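Local coordinates for protein haloacid dehalogenase/epoxide hydrolase family (Corynebacterium glutamicum ATCC 13032, PDB 2PR7) that is uncharacterised but probably acts as a hydrolase of the haloacid dehalogenase superfamily, with a metal ion, here calcium, bound to its Rossmann-like domain, at residues V64-S67 with G68-G71. Sequence-based numbering, arbitrary orientation.
Sequences VLLS and GELG
Leu66, the last residue of edge strand 63-66, meets Glu69 and Leu70 in a local strand-to-helix junction, where the outermost strand of the parallel sheet runs straight into the single-turn helix 67-70. Leu66 is the N-cap and, being apolar, caps with its backbone: Leu66 O receives Leu70 N at 3.0 Å, in the carbonyl plane, and Glu69 N at 2.9 Å, 45° out of it. A further backbone bond, Gly71 N to Ser67 O at 2.9 Å, closes the turn. Gly71 then leaves the helix with positive phi (83°), where a side chain would press on the carbonyl oxygen of Leu70, so glycine fits.

Two pairs of side chains flank this backbone. Leu70 CD2 meets Leu65 CD2 at 4.0 Å, the two side chains crossing at about a right angle; both pack on Leu40 of strand 36-41, which suits apolar groups. Buried Leu66 packs on Ile52 of helix 50-57. The extended Glu69 lies alongside it, with Glu69 OE2 3.6 Å from Leu66 CD1. OE1 accepts from a water that in turn accepts from Leu66 N, while OE2 pairs with Arg53 of helix 50-57 and Gly46 N in the loop before it. Ser67 OG, between its backbone N and carbonyl carbon (chi1 62°), accepts from Asp43 N. Edge strand 63-66 thus passes through one helical turn toward helix 77-86, in a Rossmann-like sheet of the HAD type.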
loop_
_atom_site.group_PDB
_atom_site.type_symbol
_atom_site.label_atom_id
_atom_site.label_comp_id
_atom_site.label_asym_id
_atom_site.label_seq_id
_atom_site.Cartn_x
_atom_site.Cartn_y
_atom_site.Cartn_z
ATOM N N VAL A 64 -8.932 -3.012 -1.488
ATOM C CA VAL A 64 -8.278 -3.944 -0.601
ATOM C C VAL A 64 -8.202 -5.298 -1.316
ATOM O O VAL A 64 -9.233 -5.838 -1.772
ATOM C CB VAL A 64 -9.076 -4.063 0.732
ATOM C CG1 VAL A 64 -8.634 -5.284 1.539
ATOM C CG2 VAL A 64 -8.948 -2.782 1.589
ATOM N N LEU A 65 -6.994 -5.839 -1.393
ATOM C CA LEU A 65 -6.729 -7.152 -1.987
ATOM C C LEU A 65 -6.067 -8.056 -0.943
ATOM O O LEU A 65 -5.070 -7.664 -0.324
ATOM C CB LEU A 65 -5.800 -7.072 -3.225
ATOM C CG LEU A 65 -6.371 -6.408 -4.471
ATOM C CD1 LEU A 65 -5.326 -6.489 -5.611
ATOM C CD2 LEU A 65 -7.673 -7.032 -4.871
ATOM N N LEU A 66 -6.597 -9.274 -0.750
ATOM C CA LEU A 66 -6.110 -10.192 0.270
ATOM C C LEU A 66 -5.695 -11.478 -0.417
ATOM O O LEU A 66 -6.483 -12.071 -1.191
ATOM C CB LEU A 66 -7.233 -10.490 1.256
ATOM C CG LEU A 66 -7.784 -9.211 1.918
ATOM C CD1 LEU A 66 -9.163 -9.294 2.604
ATOM C CD2 LEU A 66 -6.739 -8.628 2.912
ATOM N N SER A 67 -4.467 -11.913 -0.167
ATOM C CA SER A 67 -3.936 -13.106 -0.826
ATOM C C SER A 67 -4.876 -14.335 -0.743
ATOM O O SER A 67 -4.989 -15.066 -1.708
ATOM C CB SER A 67 -2.589 -13.453 -0.223
ATOM O OG SER A 67 -2.703 -13.763 1.153
ATOM N N GLY A 68 -5.531 -14.558 0.393
ATOM C CA GLY A 68 -6.394 -15.726 0.552
ATOM C C GLY A 68 -7.588 -15.721 -0.390
ATOM O O GLY A 68 -8.244 -16.746 -0.564
ATOM N N GLU A 69 -7.924 -14.549 -0.913
ATOM C CA GLU A 69 -9.016 -14.353 -1.859
ATOM C C GLU A 69 -8.490 -14.309 -3.293
ATOM O O GLU A 69 -9.182 -14.703 -4.209
ATOM C CB GLU A 69 -9.788 -13.070 -1.504
ATOM C CG GLU A 69 -10.420 -13.102 -0.123
ATOM C CD GLU A 69 -11.043 -11.794 0.316
ATOM O OE1 GLU A 69 -11.105 -10.812 -0.487
ATOM O OE2 GLU A 69 -11.490 -11.744 1.487
ATOM N N LEU A 70 -7.264 -13.823 -3.474
ATOM C CA LEU A 70 -6.653 -13.727 -4.788
ATOM C C LEU A 70 -6.153 -15.048 -5.310
ATOM O O LEU A 70 -6.145 -15.277 -6.501
ATOM C CB LEU A 70 -5.466 -12.797 -4.765
ATOM C CG LEU A 70 -5.668 -11.308 -4.581
ATOM C CD1 LEU A 70 -4.279 -10.637 -4.498
ATOM C CD2 LEU A 70 -6.497 -10.738 -5.749
ATOM N N GLY A 71 -5.706 -15.913 -4.439
ATOM C CA GLY A 71 -5.009 -17.109 -4.896
ATOM C C GLY A 71 -3.532 -16.918 -5.211
ATOM O O GLY A 71 -2.879 -17.862 -5.652
HETATM O O HOH W 1 -9.198 -9.597 -2.062
#